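Local coordinates for protein CD8 alpha antigen (Sus scrofa, PDB 5EDX) that probably serves as a T-cell co-receptor that engages MHC class I molecules, forming a homodimer of immunoglobulin V-set domains, at residues L36-G41 with Q89-C94; V18-E23 with M108-P113; T65-G70 with L81-E86. All blocks are in the same frame, centred on the assembly; numbering follows the deposited sequence.

Overall arrangement
From the N terminus, the chain first enters contact 2 at 18-23, then contact 1 at 36-41, then contact 3 at 65-70. Contact 3 closes first, when 81-86 follows a short hairpin; contact 1 closes at 89-94 and contact 2 last, at 108-113. The three loops are therefore nested, and none cross. Contact 1 joins two neighbouring strands of one sheet, contact 3 lies at the edge of the other, and contact 2 spans the sandwich between the two sheets. The Cys-22 to Cys-94 disulfide links contacts 1 and 2, Val-18 pairs with Leu-81 to link contacts 2 and 3, and Phe-84 packs against Gln-89, Val-110 and Leu-112.

Contact 1 of 3, residues L36-G41 with Q89-C94; sequences LYQKPG and QGYYFC
Tyr-37 and Tyr-92 mark the tight side of this antiparallel pairing. Chi1 of 165° sets CG of Tyr-37 beside its carbonyl carbon. The two ring planes meet at 46°, and Tyr-37 CD1 sits over one face of the other ring, 3.4 Å from Tyr-92 CZ. Tyr-37 OH donates to Gln-89 O at 2.7 Å, meeting the carbonyl at the edge of the phenol ring. On the other side of the sheet, Leu-36 CB rests over the face of Phe-93, 3.9 Å from the ring centroid, and CD1 reaches Phe-93 CE2. Paired backbone bonds fix the register: Leu-36 N to Phe-93 O (2.7 Å) and Gln-38 N to Tyr-91 O (2.8 Å) each have a return bond.

The solvent side holds exposed Lys-39 and Gly-41 and partly exposed Pro-40 and Tyr-91; a water at Tyr-91 OH (2.7 Å) links weakly to Gly-41 N. Gln-38, by contrast, is buried at the dimer interface, bonded to Ser-44 and to Gln-38 of the second subunit. Tyr-92 OH bonds back to Asp-88 O, the tyrosine corner of immunoglobulin domains. The chemistry implies a largely buried aromatic strand pair in which the hydroxyls of Tyr-37 and Tyr-92 are each satisfied by a backbone carbonyl.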
loop_
_atom_site.group_PDB
_atom_site.type_symbol
_atom_site.label_atom_id
_atom_site.label_comp_id
_atom_site.label_asym_id
_atom_site.label_seq_id
_atom_site.Cartn_x
_atom_site.Cartn_y
_atom_site.Cartn_z
ATOM N N LEU A 36 -2.008 6.594 -3.832
ATOM C CA LEU A 36 -1.678 6.411 -2.424
ATOM C C LEU A 36 -0.529 7.336 -2.053
ATOM O O LEU A 36 0.217 7.799 -2.910
ATOM C CB LEU A 36 -1.269 4.963 -2.152
ATOM C CG LEU A 36 -2.264 3.887 -2.590
ATOM C CD1 LEU A 36 -1.683 2.497 -2.323
ATOM C CD2 LEU A 36 -3.601 4.067 -1.873
ATOM N N TYR A 37 -0.394 7.593 -0.762
ATOM C CA TYR A 37 0.645 8.480 -0.256
ATOM C C TYR A 37 1.258 7.868 0.994
ATOM O O TYR A 37 0.557 7.250 1.794
ATOM C CB TYR A 37 0.030 9.841 0.064
ATOM C CG TYR A 37 0.878 10.751 0.928
ATOM C CD1 TYR A 37 1.949 11.460 0.395
ATOM C CD2 TYR A 37 0.573 10.931 2.271
ATOM C CE1 TYR A 37 2.720 12.320 1.205
ATOM C CE2 TYR A 37 1.324 11.774 3.076
ATOM C CZ TYR A 37 2.391 12.468 2.539
ATOM O OH TYR A 37 3.127 13.305 3.355
ATOM N N GLN A 38 2.569 8.011 1.154
ATOM C CA GLN A 38 3.186 7.642 2.425
ATOM C C GLN A 38 4.015 8.801 2.950
ATOM O O GLN A 38 4.737 9.446 2.195
ATOM C CB GLN A 38 4.043 6.382 2.306
ATOM C CG GLN A 38 4.519 5.878 3.671
ATOM C CD GLN A 38 5.434 4.670 3.586
ATOM O OE1 GLN A 38 6.324 4.615 2.742
ATOM N NE2 GLN A 38 5.232 3.706 4.482
ATOM N N LYS A 39 3.898 9.061 4.248
ATOM C CA LYS A 39 4.611 10.164 4.885
ATOM C C LYS A 39 6.112 9.914 4.962
ATOM O O LYS A 39 6.560 8.768 4.970
ATOM C CB LYS A 39 4.066 10.378 6.301
ATOM C CG LYS A 39 2.641 10.899 6.339
ATOM C CD LYS A 39 2.097 10.970 7.760
ATOM C CE LYS A 39 1.790 9.578 8.296
ATOM N NZ LYS A 39 1.044 9.619 9.579
ATOM N N PRO A 40 6.897 10.998 5.025
ATOM C CA PRO A 40 8.337 10.911 5.287
ATOM C C PRO A 40 8.529 10.574 6.758
ATOM O O PRO A 40 7.542 10.523 7.490
ATOM C CB PRO A 40 8.837 12.343 5.035
ATOM C CG PRO A 40 7.656 13.132 4.547
ATOM C CD PRO A 40 6.426 12.389 4.956
ATOM N N GLY A 41 9.766 10.369 7.197
ATOM C CA GLY A 41 10.021 10.078 8.598
ATOM C C GLY A 41 9.816 8.606 8.898
ATOM O O GLY A 41 10.150 7.762 8.080
ATOM N N GLN A 89 4.975 16.982 1.387
ATOM C CA GLN A 89 6.194 16.224 1.133
ATOM C C GLN A 89 6.008 14.747 1.459
ATOM O O GLN A 89 5.381 14.395 2.455
ATOM C CB GLN A 89 7.344 16.765 1.967
ATOM C CG GLN A 89 7.751 18.169 1.623
ATOM C CD GLN A 89 8.811 18.667 2.574
ATOM O OE1 GLN A 89 8.507 19.111 3.683
ATOM N NE2 GLN A 89 10.063 18.570 2.162
ATOM N N GLY A 90 6.581 13.882 0.631
ATOM C CA GLY A 90 6.483 12.456 0.874
ATOM C C GLY A 90 6.500 11.635 -0.397
ATOM O O GLY A 90 7.041 12.056 -1.422
ATOM N N TYR A 91 5.891 10.458 -0.326
ATOM C CA TYR A 91 5.962 9.476 -1.401
ATOM C C TYR A 91 4.585 9.219 -1.983
ATOM O O TYR A 91 3.648 8.886 -1.261
ATOM C CB TYR A 91 6.537 8.174 -0.851
ATOM C CG TYR A 91 7.834 8.393 -0.124
ATOM C CD1 TYR A 91 9.001 8.639 -0.825
ATOM C CD2 TYR A 91 7.888 8.379 1.269
ATOM C CE1 TYR A 91 10.197 8.858 -0.166
ATOM C CE2 TYR A 91 9.090 8.595 1.937
ATOM C CZ TYR A 91 10.234 8.832 1.205
ATOM O OH TYR A 91 11.437 9.053 1.843
ATOM N N TYR A 92 4.463 9.389 -3.293
ATOM C CA TYR A 92 3.194 9.169 -3.968
ATOM C C TYR A 92 3.332 7.984 -4.910
ATOM O O TYR A 92 4.376 7.806 -5.541
ATOM C CB TYR A 92 2.779 10.429 -4.733
ATOM C CG TYR A 92 2.503 11.604 -3.817
ATOM C CD1 TYR A 92 3.542 12.393 -3.327
ATOM C CD2 TYR A 92 1.209 11.909 -3.429
ATOM C CE1 TYR A 92 3.288 13.463 -2.472
ATOM C CE2 TYR A 92 0.944 12.982 -2.579
ATOM C CZ TYR A 92 1.988 13.753 -2.110
ATOM O OH TYR A 92 1.722 14.812 -1.272
ATOM N N PHE A 93 2.286 7.168 -5.002
ATOM C CA PHE A 93 2.364 5.976 -5.840
ATOM C C PHE A 93 0.985 5.444 -6.178
ATOM O O PHE A 93 0.003 5.790 -5.525
ATOM C CB PHE A 93 3.260 4.894 -5.200
ATOM C CG PHE A 93 2.818 4.437 -3.829
ATOM C CD1 PHE A 93 2.923 5.277 -2.724
ATOM C CD2 PHE A 93 2.353 3.142 -3.636
ATOM C CE1 PHE A 93 2.538 4.838 -1.459
ATOM C CE2 PHE A 93 1.968 2.694 -2.373
ATOM C CZ PHE A 93 2.063 3.547 -1.283
ATOM N N CYS A 94 0.923 4.623 -7.222
ATOM C CA CYS A 94 -0.343 4.127 -7.736
ATOM C C CYS A 94 -0.508 2.667 -7.375
ATOM O O CYS A 94 0.475 1.949 -7.219
ATOM C CB CYS A 94 -0.389 4.283 -9.254
ATOM S SG CYS A 94 -0.344 6.004 -9.783
HETATM O O HOH W 1 11.380 8.966 4.495
#

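Contact 2 of 3, residues V18-E23 with M108-P113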
loop_
_atom_site.group_PDB
_atom_site.type_symbol
_atom_site.label_atom_id
_atom_site.label_comp_id
_atom_site.label_asym_id
_atom_site.label_seq_id
_atom_site.Cartn_x
_atom_site.Cartn_y
_atom_site.Cartn_z
ATOM N N VAL A 18 2.572 20.762 -8.592
ATOM C CA VAL A 18 3.290 19.548 -8.972
ATOM C C VAL A 18 2.324 18.570 -9.634
ATOM O O VAL A 18 1.242 18.317 -9.110
ATOM C CB VAL A 18 3.935 18.878 -7.735
ATOM C CG1 VAL A 18 4.595 17.562 -8.107
ATOM C CG2 VAL A 18 4.946 19.813 -7.095
ATOM N N LYS A 19 2.709 18.028 -10.785
ATOM C CA LYS A 19 1.855 17.076 -11.493
ATOM C C LYS A 19 2.582 15.748 -11.681
ATOM O O LYS A 19 3.671 15.702 -12.261
ATOM C CB LYS A 19 1.418 17.650 -12.843
ATOM C CG LYS A 19 0.522 16.724 -13.662
ATOM C CD LYS A 19 -0.161 17.515 -14.768
ATOM C CE LYS A 19 -1.163 16.666 -15.526
ATOM N NZ LYS A 19 -1.957 17.504 -16.469
ATOM N N LEU A 20 1.983 14.675 -11.171
ATOM C CA LEU A 20 2.570 13.343 -11.241
ATOM C C LEU A 20 1.771 12.462 -12.191
ATOM O O LEU A 20 0.568 12.649 -12.336
ATOM C CB LEU A 20 2.563 12.699 -9.856
ATOM C CG LEU A 20 3.180 13.509 -8.717
ATOM C CD1 LEU A 20 3.044 12.729 -7.405
ATOM C CD2 LEU A 20 4.638 13.851 -9.006
ATOM N N ARG A 21 2.434 11.498 -12.825
ATOM C CA ARG A 21 1.762 10.614 -13.774
ATOM C C ARG A 21 2.121 9.150 -13.539
ATOM O O ARG A 21 3.290 8.815 -13.323
ATOM C CB ARG A 21 2.140 11.002 -15.207
ATOM C CG ARG A 21 1.360 10.248 -16.287
ATOM C CD ARG A 21 1.898 10.571 -17.679
ATOM N NE ARG A 21 3.254 10.062 -17.845
ATOM C CZ ARG A 21 4.346 10.818 -17.876
ATOM N NH1 ARG A 21 5.536 10.251 -18.020
ATOM N NH2 ARG A 21 4.248 12.139 -17.776
ATOM N N CYS A 22 1.114 8.283 -13.566
ATOM C CA CYS A 22 1.365 6.852 -13.702
ATOM C C CYS A 22 0.533 6.312 -14.853
ATOM O O CYS A 22 -0.673 6.518 -14.904
ATOM C CB CYS A 22 1.117 6.074 -12.396
ATOM S SG CYS A 22 -0.594 5.924 -11.813
ATOM N N GLU A 23 1.201 5.653 -15.790
ATOM C CA GLU A 23 0.529 5.011 -16.910
ATOM C C GLU A 23 0.412 3.533 -16.596
ATOM O O GLU A 23 1.392 2.892 -16.228
ATOM C CB GLU A 23 1.306 5.221 -18.220
ATOM C CG GLU A 23 0.627 4.581 -19.440
ATOM C CD GLU A 23 1.415 4.743 -20.739
ATOM O OE1 GLU A 23 0.886 4.355 -21.801
ATOM O OE2 GLU A 23 2.556 5.244 -20.709
ATOM N N MET A 108 7.084 8.012 -6.303
ATOM C CA MET A 108 7.505 9.313 -6.794
ATOM C C MET A 108 7.681 10.178 -5.551
ATOM O O MET A 108 6.712 10.478 -4.859
ATOM C CB MET A 108 6.454 9.896 -7.738
ATOM C CG MET A 108 6.459 9.244 -9.132
ATOM S SD MET A 108 4.888 9.297 -10.026
ATOM C CE MET A 108 3.956 8.068 -9.126
ATOM N N SER A 109 8.920 10.543 -5.249
ATOM C CA SER A 109 9.186 11.344 -4.064
ATOM C C SER A 109 9.061 12.818 -4.407
ATOM O O SER A 109 9.525 13.269 -5.454
ATOM C CB SER A 109 10.572 11.041 -3.484
ATOM O OG SER A 109 11.596 11.467 -4.361
ATOM N N VAL A 110 8.403 13.565 -3.532
ATOM C CA VAL A 110 8.274 14.998 -3.713
ATOM C C VAL A 110 8.696 15.677 -2.414
ATOM O O VAL A 110 8.068 15.478 -1.377
ATOM C CB VAL A 110 6.832 15.398 -4.064
ATOM C CG1 VAL A 110 6.791 16.842 -4.508
ATOM C CG2 VAL A 110 6.278 14.481 -5.160
ATOM N N PHE A 111 9.774 16.453 -2.472
ATOM C CA PHE A 111 10.320 17.098 -1.278
ATOM C C PHE A 111 10.730 18.541 -1.564
ATOM O O PHE A 111 11.056 18.892 -2.697
ATOM C CB PHE A 111 11.535 16.318 -0.746
ATOM C CG PHE A 111 11.173 15.056 -0.007
ATOM C CD1 PHE A 111 10.923 15.084 1.353
ATOM C CD2 PHE A 111 11.065 13.846 -0.679
ATOM C CE1 PHE A 111 10.581 13.933 2.041
ATOM C CE2 PHE A 111 10.723 12.690 0.001
ATOM C CZ PHE A 111 10.481 12.732 1.362
ATOM N N LEU A 112 10.681 19.371 -0.526
ATOM C CA LEU A 112 11.219 20.723 -0.566
ATOM C C LEU A 112 12.727 20.666 -0.808
ATOM O O LEU A 112 13.385 19.681 -0.457
ATOM C CB LEU A 112 10.958 21.408 0.777
ATOM C CG LEU A 112 9.897 22.487 1.041
ATOM C CD1 LEU A 112 8.775 22.523 0.026
ATOM C CD2 LEU A 112 9.347 22.356 2.470
ATOM N N PRO A 113 13.285 21.719 -1.417
ATOM C CA PRO A 113 14.744 21.819 -1.505
ATOM C C PRO A 113 15.327 21.928 -0.102
ATOM O O PRO A 113 14.709 22.553 0.760
ATOM C CB PRO A 113 14.958 23.129 -2.272
ATOM C CG PRO A 113 13.688 23.342 -3.031
ATOM C CD PRO A 113 12.607 22.813 -2.134
#
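Met-108 holds CG anti to its carbonyl carbon (chi1 -76°) and keeps an extended second torsion (chi2 154°), which carries SD across to the 18-23 strand. There SD lies 3.7 Å from Arg-21 O and 4.1 Å from Leu-20 CB. Neither approach is a hydrogen bond: the sulphur packs against a backbone carbonyl and a methylene, and a bend at the third torsion then turns CE away from the line of the chain. The two valines reach each other by a shared geometry, since in both Val-18 and Val-110 CG1 stands anti to the backbone N; these two methyl groups come within 4.3 Å.

Leu-20 occupies the middle of the row. Its CB faces the Met-108 sulphur, whereas CD2 extends to Val-110 CG2 at 4.2 Å, and the one side chain therefore touches two residues of the facing strand. Arg-21 takes part through its carbonyl O; its CB points away from the facing strand.

Backbone geometry identifies this as packing between sheets. The axes of 18-23 and 108-111 run nearly antiparallel at 174°, yet they stay 9.5 Å apart, and even the nearest CA atoms, of Leu-20 and Met-108, are separated by 7.8 Å. No hydrogen bond joins the segments; the gap is bridged by apolar side chains, all of them buried.

Cys-22 lies at the end of the row, disulfide-bonded to Cys-94, and with Leu-20 and Met-108 it packs on Trp-35, giving the cysteine and tryptophan core of an immunoglobulin fold. Val-10 of strand 9-11 touches both valines. The contact thus sits between strand 18-24, which pairs with 76-81 in one sheet, and strand 101-111, which pairs with 90-98 in the other.

Contact 3 of 3, residues T65-G70 with L81-E86; sequences TRYISG and LHRFRE
Tyr-67, the residue most buried by this contact, is flanked by Arg-85 on one ring face and meets Arg-83 at its edge. The guanidinium of Arg-85 lies flat on the tyrosine, planes 5° apart and centres 4.4 Å apart, a parallel stack shifted toward the CB end of the tyrosine, with Tyr-67 CB over the centre of the guanidinium, 3.5 Å from Arg-85 CZ. Arg-85 CD adds a CH-pi contact over the same face, 4.0 Å from the Tyr-67 ring centroid and displaced toward the rim. A bend at the third torsion (chi3 -66°) turns NE from the line of the chain, and the group is also anchored by a salt bridge to Asp-88, which would fix the plane that the ring rests on. Arg-85 NH2 further touches Ile-68 CD1 at 3.6 Å.

His-82 supplies the backbone link. Its N donates to Tyr-67 O at 2.8 Å, while its CB packs 3.6 Å from Arg-66 O. Tyr-67 O also accepts from a water that in turn accepts from Arg-83 N. At the far end of the ring, a second water joins Tyr-67 OH (2.9 Å) to Arg-83 NH1, on the side of the contact where the arginine is exposed.

Next along the chain, Ile-68 pairs with Leu-81 as a non-hydrogen-bonded antiparallel pair, their side chains side by side with Ile-68 CG1 4.0 Å from Leu-81 CD2. The arrangement closes the base of the 68-73/76-81 hairpin, strands D and E of the V-set sandwich, where the chain turns into the E-F loop.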
loop_
_atom_site.group_PDB
_atom_site.type_symbol
_atom_site.label_atom_id
_atom_site.label_comp_id
_atom_site.label_asym_id
_atom_site.label_seq_id
_atom_site.Cartn_x
_atom_site.Cartn_y
_atom_site.Cartn_z
ATOM N N THR A 65 -9.735 18.657 -1.979
ATOM C CA THR A 65 -9.469 18.602 -3.413
ATOM C C THR A 65 -9.092 19.949 -4.023
ATOM O O THR A 65 -8.810 20.041 -5.214
ATOM C CB THR A 65 -10.634 17.954 -4.204
ATOM O OG1 THR A 65 -11.850 18.662 -3.947
ATOM C CG2 THR A 65 -10.809 16.499 -3.787
ATOM N N ARG A 66 -9.079 20.992 -3.198
ATOM C CA ARG A 66 -8.541 22.277 -3.619
ATOM C C ARG A 66 -7.023 22.190 -3.717
ATOM O O ARG A 66 -6.404 22.935 -4.471
ATOM C CB ARG A 66 -8.934 23.380 -2.626
ATOM C CG ARG A 66 -10.428 23.670 -2.581
ATOM C CD ARG A 66 -10.775 24.613 -1.439
ATOM N NE ARG A 66 -10.407 24.058 -0.139
ATOM C CZ ARG A 66 -10.727 24.609 1.030
ATOM N NH1 ARG A 66 -11.431 25.732 1.066
ATOM N NH2 ARG A 66 -10.348 24.031 2.162
ATOM N N TYR A 67 -6.433 21.279 -2.942
ATOM C CA TYR A 67 -4.983 21.117 -2.910
ATOM C C TYR A 67 -4.501 19.856 -3.621
ATOM O O TYR A 67 -3.399 19.830 -4.149
ATOM C CB TYR A 67 -4.482 21.091 -1.468
ATOM C CG TYR A 67 -4.577 22.436 -0.798
ATOM C CD1 TYR A 67 -3.586 23.392 -0.985
ATOM C CD2 TYR A 67 -5.661 22.757 0.006
ATOM C CE1 TYR A 67 -3.669 24.637 -0.378
ATOM C CE2 TYR A 67 -5.753 24.001 0.616
ATOM C CZ TYR A 67 -4.756 24.930 0.419
ATOM O OH TYR A 67 -4.845 26.166 1.022
ATOM N N ILE A 68 -5.312 18.804 -3.592
ATOM C CA ILE A 68 -4.935 17.538 -4.221
ATOM C C ILE A 68 -6.082 17.016 -5.069
ATOM O O ILE A 68 -7.152 16.710 -4.549
ATOM C CB ILE A 68 -4.585 16.460 -3.176
ATOM C CG1 ILE A 68 -3.410 16.920 -2.309
ATOM C CG2 ILE A 68 -4.285 15.121 -3.873
ATOM C CD1 ILE A 68 -2.965 15.907 -1.277
ATOM N N SER A 69 -5.865 16.924 -6.377
ATOM C CA SER A 69 -6.879 16.335 -7.250
ATOM C C SER A 69 -6.212 15.370 -8.221
ATOM O O SER A 69 -4.988 15.249 -8.245
ATOM C CB SER A 69 -7.645 17.421 -8.008
ATOM O OG SER A 69 -6.821 18.047 -8.976
ATOM N N GLY A 70 -7.012 14.673 -9.016
ATOM C CA GLY A 70 -6.445 13.762 -9.989
ATOM C C GLY A 70 -7.442 13.416 -11.067
ATOM O O GLY A 70 -8.632 13.705 -10.932
ATOM N N LEU A 81 -0.734 18.249 -7.196
ATOM C CA LEU A 81 -0.604 18.956 -5.930
ATOM C C LEU A 81 -0.620 20.434 -6.312
ATOM O O LEU A 81 0.368 20.965 -6.817
ATOM C CB LEU A 81 0.706 18.580 -5.241
ATOM C CG LEU A 81 1.027 17.082 -5.148
ATOM C CD1 LEU A 81 2.403 16.870 -4.531
ATOM C CD2 LEU A 81 -0.041 16.329 -4.362
ATOM N N HIS A 82 -1.761 21.080 -6.100
ATOM C CA HIS A 82 -2.014 22.403 -6.675
ATOM C C HIS A 82 -1.215 23.547 -6.081
ATOM O O HIS A 82 -0.859 24.496 -6.787
ATOM C CB HIS A 82 -3.505 22.726 -6.593
ATOM C CG HIS A 82 -4.329 21.986 -7.597
ATOM N ND1 HIS A 82 -5.017 20.834 -7.291
ATOM C CD2 HIS A 82 -4.555 22.225 -8.910
ATOM C CE1 HIS A 82 -5.645 20.399 -8.373
ATOM N NE2 HIS A 82 -5.376 21.224 -9.368
ATOM N N ARG A 83 -0.956 23.468 -4.782
ATOM C CA ARG A 83 -0.343 24.566 -4.057
ATOM C C ARG A 83 0.488 23.931 -2.956
ATOM O O ARG A 83 0.069 23.858 -1.799
ATOM C CB ARG A 83 -1.442 25.459 -3.465
ATOM C CG ARG A 83 -1.132 26.946 -3.465
ATOM C CD ARG A 83 -2.380 27.764 -3.135
ATOM N NE ARG A 83 -3.022 28.316 -4.325
ATOM C CZ ARG A 83 -4.197 28.940 -4.322
ATOM N NH1 ARG A 83 -4.875 29.082 -3.188
ATOM N NH2 ARG A 83 -4.703 29.418 -5.449
ATOM N N PHE A 84 1.673 23.466 -3.337
ATOM C CA PHE A 84 2.450 22.523 -2.537
ATOM C C PHE A 84 2.621 22.974 -1.089
ATOM O O PHE A 84 3.142 24.058 -0.816
ATOM C CB PHE A 84 3.805 22.265 -3.209
ATOM C CG PHE A 84 4.585 21.130 -2.604
ATOM C CD1 PHE A 84 4.164 19.821 -2.766
ATOM C CD2 PHE A 84 5.754 21.370 -1.901
ATOM C CE1 PHE A 84 4.878 18.777 -2.220
ATOM C CE2 PHE A 84 6.479 20.321 -1.353
ATOM C CZ PHE A 84 6.038 19.026 -1.507
ATOM N N ARG A 85 2.166 22.135 -0.166
ATOM C CA ARG A 85 2.277 22.422 1.258
ATOM C C ARG A 85 3.470 21.679 1.856
ATOM O O ARG A 85 3.928 20.667 1.315
ATOM C CB ARG A 85 0.978 22.029 1.966
ATOM C CG ARG A 85 -0.253 22.772 1.436
ATOM C CD ARG A 85 -1.572 22.109 1.855
ATOM N NE ARG A 85 -1.743 20.790 1.251
ATOM C CZ ARG A 85 -2.811 20.014 1.418
ATOM N NH1 ARG A 85 -3.827 20.420 2.168
ATOM N NH2 ARG A 85 -2.865 18.826 0.837
ATOM N N GLU A 86 3.980 22.179 2.974
ATOM C CA GLU A 86 5.108 21.534 3.633
ATOM C C GLU A 86 4.759 20.084 3.954
ATOM O O GLU A 86 5.584 19.178 3.803
ATOM C CB GLU A 86 5.464 22.296 4.909
ATOM C CG GLU A 86 6.701 21.768 5.604
ATOM C CD GLU A 86 7.229 22.730 6.646
ATOM O OE1 GLU A 86 6.547 23.740 6.919
ATOM O OE2 GLU A 86 8.323 22.479 7.188
HETATM O O HOH W 2 -0.975 20.873 -2.941
HETATM O O HOH W 3 -4.232 28.646 -0.325
#